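Local coordinates for uncharacterized protein (Bacteroides ovatus, PDB 4ORL) that is of unknown function but belongs to the DUF4783 family, whose members probably share the cone-like alpha-plus-beta fold of the NTF2 clan, at residues K22-K27 and K43-M48; Q65-E70 and N96-H101. All blocks are in the same frame, centred on the assembly; numbering follows the deposited sequence. Where two conformers were deposited one is given.

Interaction 1. Residues K22-K27 and K43-M48; sequences KYMGDK and KATAAM
Selenomethionine Met24, in the conformer given, reaches from the short strand 24-25 onto one side of helix 41-54 and carries the whole contact with residues 43-48. Its CG stands beside the backbone N and anti to the carbonyl carbon (chi1 -70°), and beyond CG the chain runs out extended, which delivers the selenium and the terminal methyl to the helix surface. The closest approach is Met24 SE to Thr45 OG1, 3.3 Å, a packing contact; Met24 was modelled in two conformers, so its shortness carries little weight. That hydroxyl is hydrogen-bonded to the carbonyl oxygen of Lys41 one turn earlier, so its polar need is met within the helix. On the apolar side, Met24 SE sits 3.9 Å from Ala44 CB, and Met24 CE passes on to Met48 CG at the same distance of 3.9 Å. Thr45 follows Ala44 directly and Met48 lies one turn beyond Ala44, so the three form one patch of the helix. Met48 is itself folded back at chi2 and chi3, and meets Met24 with the root of its side chain rather than its selenium.

Buried Met24, Ala44 and Met48 make the close side; partly exposed Thr45 marks the outer one, its side chain about 6 Å from a bound PEG, probably from the crystallisation liquor. Inward, Ala44 packs on Val28 and Leu30 of strand 28-32, Met48 touches Phe32, Leu20 and Phe12, and Met24 also meets Ile103 of strand 97-108, placing the contact where helix 41-54 lies against the sheet beside helix 17-21, consistent with an NTF2-like fold, in which helices pack on a curved sheet.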
loop_
_atom_site.group_PDB
_atom_site.type_symbol
_atom_site.label_atom_id
_atom_site.label_comp_id
_atom_site.label_asym_id
_atom_site.label_seq_id
_atom_site.Cartn_x
_atom_site.Cartn_y
_atom_site.Cartn_z
ATOM N N LYS A 22 -5.886 -6.190 -6.374
ATOM C CA LYS A 22 -5.359 -6.685 -7.650
ATOM C C LYS A 22 -3.827 -6.891 -7.627
ATOM O O LYS A 22 -3.295 -7.796 -8.286
ATOM C CB LYS A 22 -5.729 -5.696 -8.778
ATOM C CG LYS A 22 -5.235 -6.087 -10.169
ATOM C CD LYS A 22 -5.932 -5.275 -11.265
ATOM N N TYR A 23 -3.146 -6.075 -6.839
ATOM C CA TYR A 23 -1.676 -6.039 -6.814
ATOM C C TYR A 23 -1.059 -6.712 -5.569
ATOM O O TYR A 23 0.144 -6.625 -5.342
ATOM C CB TYR A 23 -1.227 -4.587 -6.903
ATOM C CG TYR A 23 -1.821 -3.883 -8.090
ATOM C CD1 TYR A 23 -1.301 -4.075 -9.358
ATOM C CD2 TYR A 23 -2.926 -3.060 -7.954
ATOM C CE1 TYR A 23 -1.849 -3.442 -10.456
ATOM C CE2 TYR A 23 -3.496 -2.438 -9.053
ATOM C CZ TYR A 23 -2.955 -2.653 -10.308
ATOM O OH TYR A 23 -3.509 -2.049 -11.434
HETATM N N MSE A 24 -1.891 -7.358 -4.754
HETATM C CA MSE A 24 -1.414 -7.998 -3.524
HETATM C C MSE A 24 -0.931 -9.403 -3.747
HETATM O O MSE A 24 -1.533 -10.169 -4.497
HETATM C CB MSE A 24 -2.526 -8.084 -2.489
HETATM C CG MSE A 24 -2.860 -6.709 -1.973
HETATM SE SE MSE A 24 -4.128 -6.853 -0.507
HETATM C CE MSE A 24 -3.784 -5.140 0.375
ATOM N N GLY A 25 0.134 -9.754 -3.039
ATOM C CA GLY A 25 0.650 -11.121 -2.995
ATOM C C GLY A 25 -0.281 -11.998 -2.162
ATOM O O GLY A 25 -1.246 -11.498 -1.546
ATOM N N ASP A 26 -0.001 -13.299 -2.126
ATOM C CA ASP A 26 -0.841 -14.232 -1.373
ATOM C C ASP A 26 -0.801 -13.979 0.142
ATOM O O ASP A 26 -1.769 -14.278 0.846
ATOM C CB ASP A 26 -0.469 -15.672 -1.696
ATOM C CG ASP A 26 -1.217 -16.201 -2.899
ATOM O OD1 ASP A 26 -2.059 -15.447 -3.444
ATOM O OD2 ASP A 26 -0.984 -17.368 -3.289
ATOM N N LYS A 27 0.319 -13.435 0.625
ATOM C CA LYS A 27 0.433 -12.979 2.006
ATOM C C LYS A 27 1.021 -11.577 2.010
ATOM O O LYS A 27 1.914 -11.255 1.209
ATOM C CB LYS A 27 1.298 -13.917 2.850
ATOM C CG LYS A 27 0.597 -15.217 3.228
ATOM C CD LYS A 27 0.811 -15.582 4.698
ATOM N N LYS A 43 -7.680 -11.094 3.929
ATOM C CA LYS A 43 -7.668 -10.394 5.211
ATOM C C LYS A 43 -6.945 -9.060 5.098
ATOM O O LYS A 43 -7.354 -8.078 5.718
ATOM C CB LYS A 43 -7.029 -11.252 6.299
ATOM C CG LYS A 43 -7.869 -12.459 6.678
ATOM C CD LYS A 43 -7.181 -13.299 7.723
ATOM C CE LYS A 43 -7.988 -14.549 8.013
ATOM N NZ LYS A 43 -7.953 -15.514 6.868
ATOM N N ALA A 44 -5.872 -9.031 4.316
ATOM C CA ALA A 44 -5.147 -7.778 4.085
ATOM C C ALA A 44 -6.063 -6.773 3.410
ATOM O O ALA A 44 -6.036 -5.568 3.745
ATOM C CB ALA A 44 -3.914 -8.019 3.237
ATOM N N THR A 45 -6.818 -7.244 2.413
ATOM C CA THR A 45 -7.750 -6.384 1.667
ATOM C C THR A 45 -8.818 -5.816 2.605
ATOM O O THR A 45 -9.128 -4.612 2.561
ATOM C CB THR A 45 -8.399 -7.151 0.474
ATOM O OG1 THR A 45 -7.379 -7.573 -0.432
ATOM C CG2 THR A 45 -9.401 -6.266 -0.282
ATOM N N ALA A 46 -9.354 -6.669 3.477
ATOM C CA ALA A 46 -10.350 -6.257 4.466
ATOM C C ALA A 46 -9.780 -5.240 5.464
ATOM O O ALA A 46 -10.442 -4.265 5.814
ATOM C CB ALA A 46 -10.903 -7.482 5.207
ATOM N N ALA A 47 -8.532 -5.452 5.877
ATOM C CA ALA A 47 -7.850 -4.523 6.785
ATOM C C ALA A 47 -7.657 -3.148 6.124
ATOM O O ALA A 47 -7.863 -2.112 6.767
ATOM C CB ALA A 47 -6.509 -5.097 7.214
HETATM N N MSE A 48 -7.285 -3.146 4.851
HETATM C CA MSE A 48 -7.114 -1.885 4.106
HETATM C C MSE A 48 -8.444 -1.230 3.876
HETATM O O MSE A 48 -8.551 -0.005 3.923
HETATM C CB MSE A 48 -6.404 -2.094 2.778
HETATM C CG MSE A 48 -4.953 -2.515 2.960
HETATM SE SE MSE A 48 -3.885 -1.219 3.981
HETATM C CE MSE A 48 -4.334 0.357 2.933
#

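Interaction 2. Residues Q65-E70 and N96-H101; sequences QGKRDE and NQYLIH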
loop_
_atom_site.group_PDB
_atom_site.type_symbol
_atom_site.label_atom_id
_atom_site.label_comp_id
_atom_site.label_asym_id
_atom_site.label_seq_id
_atom_site.Cartn_x
_atom_site.Cartn_y
_atom_site.Cartn_z
ATOM N N GLN A 65 10.024 6.220 -5.392
ATOM C CA GLN A 65 9.774 4.918 -6.038
ATOM C C GLN A 65 11.125 4.320 -6.358
ATOM O O GLN A 65 12.062 5.061 -6.703
ATOM C CB GLN A 65 9.038 5.092 -7.375
ATOM C CG GLN A 65 7.667 5.704 -7.291
ATOM C CD GLN A 65 6.903 5.580 -8.598
ATOM O OE1 GLN A 65 6.737 4.483 -9.130
ATOM N NE2 GLN A 65 6.424 6.688 -9.103
ATOM N N GLY A 66 11.226 3.019 -6.336
ATOM C CA GLY A 66 12.475 2.411 -6.702
ATOM C C GLY A 66 12.431 0.941 -6.903
ATOM O O GLY A 66 11.395 0.311 -6.749
ATOM N N LYS A 67 13.599 0.405 -7.241
ATOM C CA LYS A 67 13.780 -0.997 -7.609
ATOM C C LYS A 67 15.165 -1.435 -7.188
ATOM O O LYS A 67 16.107 -0.683 -7.316
ATOM C CB LYS A 67 13.655 -1.164 -9.141
ATOM C CG LYS A 67 13.940 -2.561 -9.688
ATOM C CD LYS A 67 14.101 -2.539 -11.200
ATOM C CE LYS A 67 14.588 -3.866 -11.748
ATOM N NZ LYS A 67 13.557 -4.933 -11.708
ATOM N N ARG A 68 15.279 -2.679 -6.724
ATOM C CA ARG A 68 16.571 -3.344 -6.559
ATOM C C ARG A 68 16.344 -4.769 -7.016
ATOM O O ARG A 68 15.666 -5.543 -6.334
ATOM C CB ARG A 68 17.019 -3.312 -5.092
ATOM C CG ARG A 68 18.150 -4.265 -4.721
ATOM C CD ARG A 68 19.497 -3.686 -5.021
ATOM N NE ARG A 68 20.586 -4.586 -4.635
ATOM C CZ ARG A 68 21.880 -4.299 -4.759
ATOM N NH1 ARG A 68 22.272 -3.127 -5.271
ATOM N NH2 ARG A 68 22.794 -5.189 -4.377
ATOM N N ASP A 69 16.843 -5.091 -8.204
ATOM C CA ASP A 69 16.663 -6.403 -8.803
ATOM C C ASP A 69 15.184 -6.768 -8.855
ATOM O O ASP A 69 14.404 -5.988 -9.387
ATOM C CB ASP A 69 17.545 -7.435 -8.084
ATOM C CG ASP A 69 18.999 -7.075 -8.150
ATOM O OD1 ASP A 69 19.414 -6.484 -9.178
ATOM O OD2 ASP A 69 19.756 -7.376 -7.200
ATOM N N GLU A 70 14.767 -7.871 -8.225
ATOM C CA GLU A 70 13.382 -8.308 -8.338
ATOM C C GLU A 70 12.506 -7.805 -7.182
ATOM O O GLU A 70 11.475 -8.406 -6.865
ATOM C CB GLU A 70 13.307 -9.833 -8.476
ATOM C CG GLU A 70 13.952 -10.347 -9.767
ATOM C CD GLU A 70 13.681 -11.823 -10.048
ATOM O OE1 GLU A 70 13.248 -12.547 -9.131
ATOM O OE2 GLU A 70 13.910 -12.258 -11.195
ATOM N N ASN A 96 5.553 -13.066 -13.624
ATOM C CA ASN A 96 5.928 -11.908 -14.406
ATOM C C ASN A 96 5.206 -10.636 -13.951
ATOM O O ASN A 96 4.906 -9.762 -14.755
ATOM C CB ASN A 96 5.659 -12.157 -15.896
ATOM C CG ASN A 96 6.247 -11.074 -16.782
ATOM O OD1 ASN A 96 7.372 -10.611 -16.555
ATOM N ND2 ASN A 96 5.472 -10.630 -17.771
ATOM N N GLN A 97 4.934 -10.520 -12.657
ATOM C CA GLN A 97 4.390 -9.288 -12.135
ATOM C C GLN A 97 4.901 -9.038 -10.729
ATOM O O GLN A 97 5.299 -9.972 -10.017
ATOM C CB GLN A 97 2.860 -9.301 -12.157
ATOM C CG GLN A 97 2.231 -10.358 -11.271
ATOM C CD GLN A 97 0.712 -10.418 -11.392
ATOM O OE1 GLN A 97 0.056 -9.433 -11.750
ATOM N NE2 GLN A 97 0.148 -11.555 -11.048
ATOM N N TYR A 98 4.914 -7.774 -10.350
ATOM C CA TYR A 98 5.354 -7.376 -9.027
ATOM C C TYR A 98 4.141 -7.275 -8.116
ATOM O O TYR A 98 3.164 -6.612 -8.442
ATOM C CB TYR A 98 6.116 -6.055 -9.097
ATOM C CG TYR A 98 7.541 -6.222 -9.596
ATOM C CD1 TYR A 98 7.805 -6.525 -10.931
ATOM C CD2 TYR A 98 8.624 -6.063 -8.736
ATOM C CE1 TYR A 98 9.108 -6.690 -11.382
ATOM C CE2 TYR A 98 9.924 -6.238 -9.171
ATOM C CZ TYR A 98 10.167 -6.564 -10.496
ATOM O OH TYR A 98 11.467 -6.723 -10.953
ATOM N N LEU A 99 4.191 -7.980 -6.992
ATOM C CA LEU A 99 3.070 -8.027 -6.080
ATOM C C LEU A 99 3.474 -7.536 -4.718
ATOM O O LEU A 99 4.602 -7.758 -4.273
ATOM C CB LEU A 99 2.532 -9.458 -5.965
ATOM C CG LEU A 99 1.983 -10.075 -7.250
ATOM C CD1 LEU A 99 1.540 -11.486 -6.971
ATOM C CD2 LEU A 99 0.841 -9.247 -7.804
ATOM N N ILE A 100 2.552 -6.842 -4.070
ATOM C CA ILE A 100 2.772 -6.270 -2.743
ATOM C C ILE A 100 2.869 -7.360 -1.701
ATOM O O ILE A 100 1.979 -8.197 -1.579
ATOM C CB ILE A 100 1.632 -5.320 -2.343
ATOM C CG1 ILE A 100 1.525 -4.149 -3.319
ATOM C CG2 ILE A 100 1.825 -4.836 -0.915
ATOM C CD1 ILE A 100 0.198 -3.412 -3.225
ATOM N N HIS A 101 3.965 -7.352 -0.960
ATOM C CA HIS A 101 4.129 -8.274 0.164
ATOM C C HIS A 101 4.242 -7.569 1.527
ATOM O O HIS A 101 4.171 -8.227 2.546
ATOM C CB HIS A 101 5.293 -9.229 -0.063
ATOM C CG HIS A 101 6.619 -8.587 0.010
ATOM N ND1 HIS A 101 7.346 -8.523 1.182
ATOM C CD2 HIS A 101 7.374 -7.983 -0.939
ATOM C CE1 HIS A 101 8.480 -7.880 0.956
ATOM N NE2 HIS A 101 8.530 -7.558 -0.325
#
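The ring of Tyr98 is approached at its hydroxyl end by the turn that follows strand 57-68: Asp69 O lies at the ring edge, near its plane, while Lys67 NZ and Glu70 O come in obliquely, and the Tyr98 side chain also packs on Lys93 and Ser72. Glu70 O is 3.5 Å from Tyr98 CE2. With CG beside the backbone N, the phenol extends toward the turn and brings Tyr98 OH within 3.4 Å of Asp69 O, a long, weak hydrogen bond. Strands 57-68 and 71-80 form a beta-hairpin at the edge of the mixed sheet; strand 83-94 completes the way to strand 97-108, so the tyrosine spans two intervening strands. Lys67 crosses the tyrosine at about a right angle and bends at its last torsion (chi4 72°). Lys67 NZ lies 2.9 Å from Tyr98 OH, but at an angle too poor for a hydrogen bond. It bonds instead to Asp69 O at 2.7 Å, with a C=O...N angle of 146° and the ammonium tilted 32° from the carbonyl plane. An alanine in place of Tyr98 is likely to leave a gap beside Glu70 O and Lys67 NZ and to remove the weak bond to Asp69 O. Lys67 NZ also forms a salt bridge with Glu3, near the N-terminus.

Interaction 1 closes before interaction 2 opens along the chain, and helix 41-54 of the first leads directly into strand 57-68 of the second. Their centres are about 16 Å apart, yet the two meet through backbone: Tyr23 O lies 2.7 Å from Ile100 N and Gly25 N lies 2.8 Å from Ile100 O, both probable hydrogen bonds. Strand 97-108, central in the mixed sheet, is therefore shared, its start serving interaction 2 and its next residues holding the segment 22-27. One contact sets a helix against the sheet; the other rests a tyrosine of strand 97-108 against the turn of the outer hairpin. Both are built around one mixed sheet and its helices, consistent with the NTF2-like family assignment.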